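Exoribonuclease II, mitochondrial (Candida glabrata, PDB 6F3H) degrades mitochondrial RNA from the 3' end as the exoribonuclease of the mtEXO degradosome, with a magnesium ion bound in its RNB-type nuclease domain. Local coordinates at residues E260-L265 against A311-I316; H255-E260 against I295-N300; S679-P684 against F723-L728; V453-A458 against P704-H709. The protein carries 1 engineered substitution. All coordinates share one frame; numbering follows the deposited sequence.

Contact 1: residues E260-L265 against A311-I316; sequences EVITRL and AVLTTI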
loop_
_atom_site.group_PDB
_atom_site.type_symbol
_atom_site.label_atom_id
_atom_site.label_comp_id
_atom_site.label_asym_id
_atom_site.label_seq_id
_atom_site.Cartn_x
_atom_site.Cartn_y
_atom_site.Cartn_z
ATOM N N GLU A 260 -6.905 23.532 23.231
ATOM C CA GLU A 260 -7.929 24.536 23.513
ATOM C C GLU A 260 -9.320 23.932 23.523
ATOM O O GLU A 260 -10.173 24.322 24.335
ATOM C CB GLU A 260 -7.857 25.666 22.494
ATOM C CG GLU A 260 -6.454 26.200 22.295
ATOM C CD GLU A 260 -6.390 27.351 21.293
ATOM O OE1 GLU A 260 -5.630 28.319 21.527
ATOM O OE2 GLU A 260 -7.101 27.291 20.267
ATOM N N VAL A 261 -9.544 22.955 22.654
ATOM C CA VAL A 261 -10.821 22.258 22.584
ATOM C C VAL A 261 -11.137 21.582 23.905
ATOM O O VAL A 261 -12.233 21.738 24.461
ATOM C CB VAL A 261 -10.773 21.241 21.442
ATOM C CG1 VAL A 261 -11.985 20.362 21.495
ATOM C CG2 VAL A 261 -10.638 21.971 20.117
ATOM N N ILE A 262 -10.176 20.811 24.415
ATOM C CA ILE A 262 -10.348 20.104 25.682
ATOM C C ILE A 262 -10.647 21.095 26.778
ATOM O O ILE A 262 -11.552 20.901 27.593
ATOM C CB ILE A 262 -9.099 19.272 26.011
ATOM C CG1 ILE A 262 -9.113 17.983 25.190
ATOM C CG2 ILE A 262 -8.995 19.026 27.512
ATOM C CD1 ILE A 262 -7.738 17.422 24.909
ATOM N N THR A 263 -9.882 22.172 26.814
ATOM C CA THR A 263 -10.096 23.168 27.844
ATOM C C THR A 263 -11.497 23.742 27.770
ATOM O O THR A 263 -12.218 23.773 28.771
ATOM C CB THR A 263 -9.078 24.273 27.677
ATOM O OG1 THR A 263 -7.769 23.695 27.609
ATOM C CG2 THR A 263 -9.162 25.202 28.834
ATOM N N ARG A 264 -11.936 24.131 26.574
ATOM C CA ARG A 264 -13.216 24.810 26.529
ATOM C C ARG A 264 -14.362 23.862 26.864
ATOM O O ARG A 264 -15.413 24.300 27.342
ATOM C CB ARG A 264 -13.394 25.514 25.173
ATOM C CG ARG A 264 -14.760 26.133 25.006
ATOM C CD ARG A 264 -14.754 27.327 24.076
ATOM N NE ARG A 264 -15.849 28.229 24.458
ATOM C CZ ARG A 264 -17.121 28.060 24.102
ATOM N NH1 ARG A 264 -18.060 28.925 24.506
ATOM N NH2 ARG A 264 -17.461 27.032 23.332
ATOM N N LEU A 265 -14.157 22.569 26.691
ATOM C CA LEU A 265 -15.227 21.619 26.920
ATOM C C LEU A 265 -15.344 21.126 28.356
ATOM O O LEU A 265 -16.419 20.655 28.735
ATOM C CB LEU A 265 -15.027 20.429 26.004
ATOM C CG LEU A 265 -15.416 20.676 24.561
ATOM C CD1 LEU A 265 -15.433 19.353 23.911
ATOM C CD2 LEU A 265 -16.783 21.323 24.453
ATOM N N ALA A 311 -6.538 9.518 23.950
ATOM C CA ALA A 311 -7.506 8.893 24.837
ATOM C C ALA A 311 -8.326 9.917 25.608
ATOM O O ALA A 311 -9.463 9.633 26.014
ATOM C CB ALA A 311 -6.779 7.959 25.786
ATOM N N VAL A 312 -7.744 11.079 25.870
ATOM C CA VAL A 312 -8.514 12.179 26.415
ATOM C C VAL A 312 -9.690 12.477 25.518
ATOM O O VAL A 312 -10.842 12.558 25.962
ATOM C CB VAL A 312 -7.623 13.415 26.545
ATOM C CG1 VAL A 312 -8.452 14.614 26.895
ATOM C CG2 VAL A 312 -6.559 13.163 27.549
ATOM N N LEU A 313 -9.408 12.642 24.234
ATOM C CA LEU A 313 -10.454 12.982 23.295
ATOM C C LEU A 313 -11.498 11.896 23.232
ATOM O O LEU A 313 -12.690 12.185 23.108
ATOM C CB LEU A 313 -9.842 13.222 21.922
ATOM C CG LEU A 313 -8.833 14.362 21.922
ATOM C CD1 LEU A 313 -8.165 14.490 20.615
ATOM C CD2 LEU A 313 -9.483 15.636 22.277
ATOM N N THR A 314 -11.087 10.647 23.382
ATOM C CA THR A 314 -12.078 9.589 23.407
ATOM C C THR A 314 -12.969 9.723 24.629
ATOM O O THR A 314 -14.184 9.519 24.558
ATOM C CB THR A 314 -11.397 8.236 23.404
ATOM O OG1 THR A 314 -10.429 8.202 22.351
ATOM C CG2 THR A 314 -12.432 7.177 23.161
ATOM N N THR A 315 -12.386 10.088 25.765
ATOM C CA THR A 315 -13.204 10.260 26.955
ATOM C C THR A 315 -14.162 11.418 26.776
ATOM O O THR A 315 -15.349 11.304 27.083
ATOM C CB THR A 315 -12.322 10.477 28.173
ATOM O OG1 THR A 315 -11.767 9.223 28.586
ATOM C CG2 THR A 315 -13.150 11.026 29.284
ATOM N N ILE A 316 -13.653 12.547 26.295
ATOM C CA ILE A 316 -14.513 13.672 25.960
ATOM C C ILE A 316 -15.686 13.188 25.138
ATOM O O ILE A 316 -16.847 13.461 25.444
ATOM C CB ILE A 316 -13.720 14.737 25.195
ATOM C CG1 ILE A 316 -12.778 15.489 26.131
ATOM C CG2 ILE A 316 -14.672 15.714 24.601
ATOM C CD1 ILE A 316 -13.488 16.321 27.116
#
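Ile262 points the end of its side chain between Val312 and Leu313, and this three-way meeting shows how neighbouring helices can pack without any polar grip. The ethyl end does the work: Ile262 CD1 lies 3.5 Å from Val312 CG1 and 3.6 Å from Leu313 CD2. Seen as rods, the isoleucine crosses each of these two side chains at about a right angle, so methyl groups meet and the chains do not lie alongside one another. The approach depends on torsion, because the first bond of Ile262 is not aimed at the partner helix; the extended second torsion (chi2 153°) carries CD1 across. Leu313 behaves alike, its CD2 coming closer than its root suggests, whereas Val312 faces the other helix from the start.

One turn further on, Leu265 and Ile316 point toward each other and cross at a slant. Leu265 CD1 meets the branch methyl of Ile316, CG2, at 3.8 Å. The short axes of 260-265 and 311-316 approach to 11.1 Å with 34° between their N-to-C directions, and both turns contribute. This seam joins helix 251-281 to helix 311-322 in a mainly helical part of the chain without strands, away from the magnesium site. Helix 293-303 completes the packing through Tyr294 and Ile295, which lie against Leu265.

Every touching group is a hydrocarbon branch. Adhesion here probably rests on burial and shape, with Leu265, Leu313 and Ile316 shielded and Val312 at the exposed border.

Contact 2: residues H255-E260 against I295-N300; sequences HLFYQE and IRTLLN
Tyr258 and Phe257, neighbours on helix 251-281, both meet helix 293-303, and they illustrate how one contact can have a buried half and a more open one. The buried half is Tyr258 against Leu298. The tyrosine ring slants across the leucine, with Tyr258 CE1 4.1 Å from Leu298 CD1, while its far end passes over the backbone, where Tyr258 OH comes to 3.5 Å from both Leu298 CA and Thr297 O. The hydroxyl is hydrogen-bonded one turn further along that helix, to Asp301 OD2, which fixes the end of the ring. Behind it, Phe257 CD2 stands over the centre of the Tyr258 ring, 3.5 Å above its plane.

On the more open side, Phe257 and Thr297 approach from opposite directions and are both partly exposed. They meet through one methyl: Thr297 CG2 lies 3.8 Å from Phe257 CZ. This CG2 stands anti to the backbone N, with OG1 beside that N (chi1 -65°), where it makes a weak hydrogen bond to Asp293 O.

The short axes are 11.7 Å apart with 120° between their directions, a steep crossing, and the shared patch is small (149 Å²). Leu313 of helix 311-322 also packs on Tyr258. Chemically, the tyrosine serves two ends: its ring is spent on apolar packing, while its hydroxyl carries a polar tie from the buried side to Asp301.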
loop_
_atom_site.group_PDB
_atom_site.type_symbol
_atom_site.label_atom_id
_atom_site.label_comp_id
_atom_site.label_asym_id
_atom_site.label_seq_id
_atom_site.Cartn_x
_atom_site.Cartn_y
_atom_site.Cartn_z
ATOM N N HIS A 255 -1.849 19.879 17.699
ATOM C CA HIS A 255 -1.551 19.808 19.118
ATOM C C HIS A 255 -2.271 20.910 19.858
ATOM O O HIS A 255 -3.074 20.658 20.765
ATOM C CB HIS A 255 -0.055 19.942 19.362
ATOM C CG HIS A 255 0.271 20.120 20.804
ATOM N ND1 HIS A 255 0.020 19.144 21.746
ATOM C CD2 HIS A 255 0.742 21.191 21.485
ATOM C CE1 HIS A 255 0.363 19.592 22.940
ATOM N NE2 HIS A 255 0.803 20.833 22.810
ATOM N N LEU A 256 -2.013 22.148 19.447
ATOM C CA LEU A 256 -2.537 23.274 20.190
ATOM C C LEU A 256 -4.041 23.379 20.031
ATOM O O LEU A 256 -4.760 23.526 21.022
ATOM C CB LEU A 256 -1.855 24.553 19.726
ATOM C CG LEU A 256 -2.549 25.756 20.352
ATOM C CD1 LEU A 256 -1.975 26.031 21.747
ATOM C CD2 LEU A 256 -2.486 26.983 19.446
ATOM N N PHE A 257 -4.544 23.199 18.814
ATOM C CA PHE A 257 -5.984 23.257 18.605
ATOM C C PHE A 257 -6.703 22.328 19.568
ATOM O O PHE A 257 -7.611 22.745 20.291
ATOM C CB PHE A 257 -6.319 22.877 17.165
ATOM C CG PHE A 257 -7.797 22.635 16.919
ATOM C CD1 PHE A 257 -8.663 23.693 16.696
ATOM C CD2 PHE A 257 -8.316 21.352 16.888
ATOM C CE1 PHE A 257 -10.031 23.480 16.453
ATOM C CE2 PHE A 257 -9.684 21.131 16.651
ATOM C CZ PHE A 257 -10.539 22.201 16.434
ATOM N N TYR A 258 -6.270 21.073 19.644
ATOM C CA TYR A 258 -7.023 20.153 20.482
ATOM C C TYR A 258 -6.793 20.416 21.963
ATOM O O TYR A 258 -7.624 20.010 22.774
ATOM C CB TYR A 258 -6.740 18.699 20.077
ATOM C CG TYR A 258 -7.666 18.301 18.932
ATOM C CD1 TYR A 258 -9.040 18.253 19.115
ATOM C CD2 TYR A 258 -7.184 18.027 17.661
ATOM C CE1 TYR A 258 -9.925 17.929 18.071
ATOM C CE2 TYR A 258 -8.067 17.700 16.600
ATOM C CZ TYR A 258 -9.443 17.657 16.827
ATOM O OH TYR A 258 -10.351 17.344 15.831
ATOM N N GLN A 259 -5.712 21.106 22.343
ATOM C CA GLN A 259 -5.604 21.522 23.739
ATOM C C GLN A 259 -6.688 22.526 24.093
ATOM O O GLN A 259 -7.327 22.409 25.145
ATOM C CB GLN A 259 -4.242 22.109 24.039
ATOM C CG GLN A 259 -3.314 21.110 24.582
ATOM C CD GLN A 259 -2.009 21.745 24.957
ATOM O OE1 GLN A 259 -1.748 22.898 24.607
ATOM N NE2 GLN A 259 -1.152 20.986 25.628
ATOM N N GLU A 260 -6.905 23.532 23.231
ATOM C CA GLU A 260 -7.929 24.536 23.513
ATOM C C GLU A 260 -9.320 23.932 23.523
ATOM O O GLU A 260 -10.173 24.322 24.335
ATOM C CB GLU A 260 -7.857 25.666 22.494
ATOM C CG GLU A 260 -6.454 26.200 22.295
ATOM C CD GLU A 260 -6.390 27.351 21.293
ATOM O OE1 GLU A 260 -5.630 28.319 21.527
ATOM O OE2 GLU A 260 -7.101 27.291 20.267
ATOM N N ILE A 295 -16.811 21.357 17.559
ATOM C CA ILE A 295 -17.144 19.986 17.906
ATOM C C ILE A 295 -17.412 19.163 16.670
ATOM O O ILE A 295 -17.093 17.973 16.618
ATOM C CB ILE A 295 -18.348 19.948 18.852
ATOM C CG1 ILE A 295 -18.032 20.709 20.136
ATOM C CG2 ILE A 295 -18.766 18.517 19.111
ATOM C CD1 ILE A 295 -19.056 20.501 21.233
ATOM N N ARG A 296 -18.008 19.751 15.651
ATOM C CA ARG A 296 -18.158 18.970 14.445
ATOM C C ARG A 296 -16.794 18.520 13.983
ATOM O O ARG A 296 -16.577 17.334 13.712
ATOM C CB ARG A 296 -18.867 19.775 13.379
ATOM C CG ARG A 296 -20.316 19.899 13.664
ATOM C CD ARG A 296 -21.049 20.242 12.424
ATOM N NE ARG A 296 -20.810 21.572 11.894
ATOM C CZ ARG A 296 -21.785 22.297 11.357
ATOM N NH1 ARG A 296 -23.014 21.805 11.321
ATOM N NH2 ARG A 296 -21.552 23.501 10.868
ATOM N N THR A 297 -15.840 19.453 13.988
ATOM C CA THR A 297 -14.453 19.146 13.663
ATOM C C THR A 297 -13.963 17.952 14.451
ATOM O O THR A 297 -13.296 17.062 13.921
ATOM C CB THR A 297 -13.564 20.338 13.972
ATOM O OG1 THR A 297 -13.908 21.433 13.124
ATOM C CG2 THR A 297 -12.131 19.962 13.743
ATOM N N LEU A 298 -14.243 17.946 15.741
ATOM C CA LEU A 298 -13.737 16.873 16.573
ATOM C C LEU A 298 -14.331 15.544 16.150
ATOM O O LEU A 298 -13.600 14.581 15.909
ATOM C CB LEU A 298 -14.049 17.185 18.028
ATOM C CG LEU A 298 -14.198 15.967 18.913
ATOM C CD1 LEU A 298 -12.852 15.333 19.157
ATOM C CD2 LEU A 298 -14.762 16.418 20.205
ATOM N N LEU A 299 -15.654 15.490 15.984
ATOM C CA LEU A 299 -16.288 14.256 15.534
ATOM C C LEU A 299 -15.727 13.825 14.201
ATOM O O LEU A 299 -15.489 12.639 13.952
ATOM C CB LEU A 299 -17.780 14.456 15.379
ATOM C CG LEU A 299 -18.474 14.850 16.657
ATOM C CD1 LEU A 299 -19.867 15.362 16.300
ATOM C CD2 LEU A 299 -18.489 13.671 17.598
ATOM N N ASN A 300 -15.490 14.794 13.342
ATOM C CA ASN A 300 -14.935 14.503 12.042
ATOM C C ASN A 300 -13.558 13.870 12.172
ATOM O O ASN A 300 -13.309 12.791 11.625
ATOM C CB ASN A 300 -14.901 15.788 11.242
ATOM C CG ASN A 300 -14.412 15.581 9.862
ATOM O OD1 ASN A 300 -14.950 14.783 9.112
ATOM N ND2 ASN A 300 -13.378 16.315 9.500
#

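Contact 3: residues S679-P684 against F723-L728; sequences SPFPLP and FKQEYL
Gln725, through its amide, and Leu728 meet Pro680, and the pairings across the contact are of polar and apolar kinds. On the polar side, the amide of Gln725 reaches the proline's backbone carbonyl, with Gln725 NE2 3.2 Å from Pro680 O. The glutamine's CG is anti to the backbone N, and the chain then bends at the second torsion (chi2 98°), which brings the amide over to the loop. The same nitrogen sits at the edge of the Phe681 ring, near its plane, and 4.2 Å from Phe681 CB.

The apolar part is sparse: Pro680 CB and Leu728 CB are 4.4 Å apart, and Leu728 CD2 borders the Pro680 carbonyl. Here the proline-rich loop that follows strand 677-679 in the RNB domain comes against the first turn of the long helix 725-761. Pro629 packs on both Gln725 and Leu728, and Leu30 of helix 27-31 covers Pro680 as well.

Within the loop itself, a hydrogen bond runs from Ser679 OG to Phe681 O at 2.6 Å, arriving in the carbonyl plane on a lone pair with a C=O...donor angle of 133°. CG of Phe681 sits between its backbone N and carbonyl carbon (chi1 41°), folding the ring back so that one face receives Ser679 OG and Pro680 CD, both offset toward the rim.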
loop_
_atom_site.group_PDB
_atom_site.type_symbol
_atom_site.label_atom_id
_atom_site.label_comp_id
_atom_site.label_asym_id
_atom_site.label_seq_id
_atom_site.Cartn_x
_atom_site.Cartn_y
_atom_site.Cartn_z
ATOM N N SER A 679 12.412 -2.635 -3.581
ATOM C CA SER A 679 13.788 -2.836 -3.175
ATOM C C SER A 679 14.697 -2.048 -4.091
ATOM O O SER A 679 14.453 -1.988 -5.300
ATOM C CB SER A 679 14.184 -4.309 -3.263
ATOM O OG SER A 679 15.583 -4.440 -3.273
ATOM N N PRO A 680 15.801 -1.523 -3.570
ATOM C CA PRO A 680 16.760 -0.816 -4.421
ATOM C C PRO A 680 17.759 -1.729 -5.101
ATOM O O PRO A 680 18.605 -1.232 -5.850
ATOM C CB PRO A 680 17.483 0.098 -3.427
ATOM C CG PRO A 680 17.072 -0.386 -2.044
ATOM C CD PRO A 680 16.287 -1.638 -2.194
ATOM N N PHE A 681 17.666 -3.034 -4.903
ATOM C CA PHE A 681 18.559 -3.944 -5.592
ATOM C C PHE A 681 17.808 -5.220 -5.901
ATOM O O PHE A 681 16.837 -5.556 -5.213
ATOM C CB PHE A 681 19.807 -4.235 -4.760
ATOM C CG PHE A 681 19.520 -4.433 -3.325
ATOM C CD1 PHE A 681 19.006 -5.636 -2.877
ATOM C CD2 PHE A 681 19.755 -3.406 -2.411
ATOM C CE1 PHE A 681 18.733 -5.821 -1.532
ATOM C CE2 PHE A 681 19.486 -3.579 -1.067
ATOM C CZ PHE A 681 18.973 -4.790 -0.624
ATOM N N PRO A 682 18.238 -5.958 -6.918
ATOM C CA PRO A 682 17.484 -7.130 -7.373
ATOM C C PRO A 682 17.352 -8.198 -6.305
ATOM O O PRO A 682 18.319 -8.564 -5.638
ATOM C CB PRO A 682 18.323 -7.641 -8.540
ATOM C CG PRO A 682 19.691 -7.058 -8.303
ATOM C CD PRO A 682 19.430 -5.719 -7.744
ATOM N N LEU A 683 16.139 -8.705 -6.167
ATOM C CA LEU A 683 15.828 -9.847 -5.334
ATOM C C LEU A 683 14.731 -10.588 -6.058
ATOM O O LEU A 683 13.918 -9.960 -6.747
ATOM C CB LEU A 683 15.348 -9.441 -3.937
ATOM C CG LEU A 683 16.475 -8.939 -3.061
ATOM C CD1 LEU A 683 15.920 -8.331 -1.814
ATOM C CD2 LEU A 683 17.399 -10.091 -2.750
ATOM N N PRO A 684 14.686 -11.904 -5.950
ATOM C CA PRO A 684 13.644 -12.638 -6.667
ATOM C C PRO A 684 12.255 -12.213 -6.206
ATOM O O PRO A 684 11.987 -12.066 -5.009
ATOM C CB PRO A 684 13.930 -14.106 -6.323
ATOM C CG PRO A 684 14.931 -14.088 -5.209
ATOM C CD PRO A 684 15.656 -12.786 -5.284
ATOM N N PHE A 723 20.175 9.031 -11.041
ATOM C CA PHE A 723 20.226 8.641 -9.647
ATOM C C PHE A 723 21.432 7.761 -9.425
ATOM O O PHE A 723 21.612 6.775 -10.143
ATOM C CB PHE A 723 18.992 7.845 -9.238
ATOM C CG PHE A 723 17.697 8.557 -9.459
ATOM C CD1 PHE A 723 17.035 8.469 -10.665
ATOM C CD2 PHE A 723 17.113 9.287 -8.440
ATOM C CE1 PHE A 723 15.819 9.116 -10.861
ATOM C CE2 PHE A 723 15.903 9.935 -8.633
ATOM C CZ PHE A 723 15.259 9.847 -9.846
ATOM N N LYS A 724 22.270 8.141 -8.464
ATOM C CA LYS A 724 23.207 7.185 -7.896
ATOM C C LYS A 724 22.426 6.214 -7.007
ATOM O O LYS A 724 21.272 6.463 -6.661
ATOM C CB LYS A 724 24.314 7.903 -7.113
ATOM C CG LYS A 724 24.992 9.037 -7.891
ATOM C CD LYS A 724 26.357 9.419 -7.312
ATOM C CE LYS A 724 27.499 8.610 -7.923
ATOM N NZ LYS A 724 27.591 7.249 -7.334
ATOM N N GLN A 725 23.048 5.077 -6.669
ATOM C CA GLN A 725 22.353 4.036 -5.903
ATOM C C GLN A 725 21.889 4.526 -4.530
ATOM O O GLN A 725 20.926 3.989 -3.968
ATOM C CB GLN A 725 23.252 2.822 -5.722
ATOM C CG GLN A 725 22.625 1.718 -4.889
ATOM C CD GLN A 725 22.007 0.629 -5.738
ATOM O OE1 GLN A 725 21.830 0.791 -6.943
ATOM N NE2 GLN A 725 21.683 -0.499 -5.111
ATOM N N GLU A 726 22.618 5.473 -3.936
ATOM C CA GLU A 726 22.293 5.974 -2.604
ATOM C C GLU A 726 20.995 6.752 -2.596
ATOM O O GLU A 726 20.115 6.488 -1.769
ATOM C CB GLU A 726 23.443 6.823 -2.094
ATOM C CG GLU A 726 24.781 6.391 -2.678
ATOM C CD GLU A 726 25.063 4.882 -2.567
ATOM O OE1 GLU A 726 24.219 4.090 -2.073
ATOM O OE2 GLU A 726 26.152 4.482 -3.018
ATOM N N TYR A 727 20.842 7.701 -3.517
ATOM C CA TYR A 727 19.576 8.414 -3.591
ATOM C C TYR A 727 18.406 7.447 -3.725
ATOM O O TYR A 727 17.272 7.799 -3.372
ATOM C CB TYR A 727 19.597 9.394 -4.765
ATOM N N LEU A 728 18.677 6.212 -4.159
ATOM C CA LEU A 728 17.608 5.253 -4.403
ATOM C C LEU A 728 16.991 4.761 -3.090
ATOM O O LEU A 728 15.764 4.791 -2.920
ATOM C CB LEU A 728 18.155 4.096 -5.242
ATOM C CG LEU A 728 17.257 3.608 -6.373
ATOM C CD1 LEU A 728 16.801 4.800 -7.229
ATOM C CD2 LEU A 728 17.987 2.553 -7.189
#

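Contact 4: residues V453-A458 against P704-H709; sequences VSLKRA and PDLINH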
loop_
_atom_site.group_PDB
_atom_site.type_symbol
_atom_site.label_atom_id
_atom_site.label_comp_id
_atom_site.label_asym_id
_atom_site.label_seq_id
_atom_site.Cartn_x
_atom_site.Cartn_y
_atom_site.Cartn_z
ATOM N N VAL A 453 7.021 16.879 -6.488
ATOM C CA VAL A 453 5.684 16.610 -5.987
ATOM C C VAL A 453 5.225 15.234 -6.427
ATOM O O VAL A 453 4.674 14.458 -5.639
ATOM C CB VAL A 453 4.721 17.692 -6.485
ATOM C CG1 VAL A 453 3.310 17.354 -6.059
ATOM C CG2 VAL A 453 5.163 19.018 -5.985
ATOM N N SER A 454 5.448 14.913 -7.694
ATOM C CA SER A 454 4.956 13.658 -8.225
ATOM C C SER A 454 5.555 12.507 -7.452
ATOM O O SER A 454 4.839 11.652 -6.930
ATOM C CB SER A 454 5.332 13.562 -9.695
ATOM O OG SER A 454 4.849 14.699 -10.377
ATOM N N LEU A 455 6.861 12.549 -7.257
ATOM C CA LEU A 455 7.526 11.492 -6.514
ATOM C C LEU A 455 7.078 11.465 -5.067
ATOM O O LEU A 455 7.123 10.414 -4.419
ATOM C CB LEU A 455 9.028 11.699 -6.608
ATOM C CG LEU A 455 9.522 11.662 -8.058
ATOM C CD1 LEU A 455 10.951 12.153 -8.133
ATOM C CD2 LEU A 455 9.403 10.250 -8.647
ATOM N N LYS A 456 6.662 12.605 -4.535
ATOM C CA LYS A 456 6.114 12.602 -3.192
ATOM C C LYS A 456 4.810 11.822 -3.153
ATOM O O LYS A 456 4.665 10.894 -2.357
ATOM C CB LYS A 456 5.922 14.037 -2.710
ATOM C CG LYS A 456 5.470 14.184 -1.265
ATOM C CD LYS A 456 5.215 15.651 -0.953
ATOM C CE LYS A 456 3.765 15.895 -0.503
ATOM N NZ LYS A 456 2.674 15.389 -1.411
ATOM N N ARG A 457 3.870 12.137 -4.049
ATOM C CA ARG A 457 2.693 11.291 -4.200
ATOM C C ARG A 457 3.117 10.001 -4.857
ATOM O O ARG A 457 2.795 9.779 -6.017
ATOM C CB ARG A 457 1.653 11.897 -5.123
ATOM C CG ARG A 457 1.601 13.363 -5.216
ATOM C CD ARG A 457 0.291 13.635 -5.883
ATOM N NE ARG A 457 -0.142 15.024 -5.820
ATOM C CZ ARG A 457 -1.283 15.456 -6.357
ATOM N NH1 ARG A 457 -2.076 14.606 -6.999
ATOM N NH2 ARG A 457 -1.649 16.725 -6.246
ATOM N N ALA A 458 3.807 9.129 -4.154
ATOM C CA ALA A 458 4.540 8.067 -4.831
ATOM C C ALA A 458 3.707 7.190 -5.766
ATOM O O ALA A 458 4.294 6.360 -6.452
ATOM C CB ALA A 458 5.212 7.196 -3.772
ATOM N N PRO A 704 8.027 3.985 -8.709
ATOM C CA PRO A 704 9.122 3.092 -9.129
ATOM C C PRO A 704 9.287 3.034 -10.638
ATOM O O PRO A 704 10.407 3.175 -11.141
ATOM C CB PRO A 704 8.710 1.739 -8.566
ATOM C CG PRO A 704 7.666 1.993 -7.613
ATOM C CD PRO A 704 7.095 3.333 -7.796
ATOM N N ASP A 705 8.194 2.833 -11.381
ATOM C CA ASP A 705 8.317 2.813 -12.829
ATOM C C ASP A 705 8.828 4.150 -13.319
ATOM O O ASP A 705 9.765 4.213 -14.113
ATOM C CB ASP A 705 6.983 2.468 -13.493
ATOM C CG ASP A 705 6.395 1.214 -12.950
ATOM O OD1 ASP A 705 6.459 1.046 -11.731
ATOM O OD2 ASP A 705 5.868 0.398 -13.721
ATOM N N LEU A 706 8.272 5.231 -12.795
ATOM C CA LEU A 706 8.651 6.555 -13.263
ATOM C C LEU A 706 10.136 6.810 -13.081
ATOM O O LEU A 706 10.759 7.485 -13.900
ATOM C CB LEU A 706 7.835 7.607 -12.535
ATOM C CG LEU A 706 8.222 9.013 -12.959
ATOM C CD1 LEU A 706 7.851 9.234 -14.415
ATOM C CD2 LEU A 706 7.523 10.040 -12.110
ATOM N N ILE A 707 10.720 6.296 -12.008
ATOM C CA ILE A 707 12.149 6.495 -11.776
ATOM C C ILE A 707 12.989 5.618 -12.689
ATOM O O ILE A 707 14.029 6.049 -13.204
ATOM C CB ILE A 707 12.469 6.229 -10.305
ATOM C CG1 ILE A 707 12.219 7.504 -9.521
ATOM C CG2 ILE A 707 13.868 5.704 -10.148
ATOM C CD1 ILE A 707 12.707 7.431 -8.124
ATOM N N ASN A 708 12.567 4.366 -12.880
ATOM C CA ASN A 708 13.219 3.489 -13.844
ATOM C C ASN A 708 13.281 4.135 -15.233
ATOM O O ASN A 708 14.251 3.927 -15.968
ATOM C CB ASN A 708 12.473 2.149 -13.888
ATOM C CG ASN A 708 12.579 1.362 -12.570
ATOM O OD1 ASN A 708 13.528 1.523 -11.825
ATOM N ND2 ASN A 708 11.589 0.526 -12.285
ATOM N N HIS A 709 12.278 4.953 -15.591
ATOM C CA HIS A 709 12.279 5.610 -16.897
ATOM C C HIS A 709 13.340 6.695 -16.998
ATOM O O HIS A 709 14.024 6.796 -18.026
ATOM C CB HIS A 709 10.919 6.216 -17.198
ATOM C CG HIS A 709 9.956 5.243 -17.791
ATOM N ND1 HIS A 709 10.018 3.892 -17.527
ATOM C CD2 HIS A 709 8.892 5.422 -18.608
ATOM C CE1 HIS A 709 9.038 3.277 -18.165
ATOM N NE2 HIS A 709 8.341 4.184 -18.828
#
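A single methyl group, Leu455 CD2, carries all the close side-chain packing between these two segments. It is 3.9 Å from Leu706 CD2 and 4.0 Å from Ile707 CG1, and the leucine crosses each partner at about a right angle. Leu455 does not set off toward helix 703-716; its end swings nearer. Leu706, in contrast, sets off toward the other segment, its CG anti to the backbone N (chi1 178°), while Ile707 offers the middle of its longer branch.

The contact lies inside the RNB domain, where the end of helix 449-456 is brought against helix 703-716 although some 245 residues separate them in the chain. Its nearest atom is about 6 Å from the bound nucleic acid. All the touching residues are buried.

Beyond the leucine, the chain leaves the helix through an inverse gamma turn centred on Arg457. This turn delivers Ala458 to the start of the second helix: Ala458 O lies 4.3 Å from Pro704 CD, and the backbone of Ala458 is hydrogen-bonded to that of Gly703. Phe735, from helix 725-761, packs on Ala458, Pro704 and Ile707 alike. The guanidinium of Arg457 is hydrogen-bonded through NH2 to Gln373 OE1.

From the N terminus, helix 251-281 supplies the first halves of contacts 2 and 1, which share Glu260. Contact 2 closes when the chain returns as helix 293-303, and contact 1 closes at the following helix, 311-322. The loops cross, and the two contacts adjoin, making one helical cluster. Far along the chain a second crossing pair forms: contact 4 opens at 453-458, contact 3 at 679-684, then contact 4 closes on helix 703-716 and contact 3 on helix 725-761. Phe723 and Leu728 both meet Ile707, linking these two. The pairs lie in series, with no touch between them; the centres of contacts 1 and 3 are about 46 Å apart.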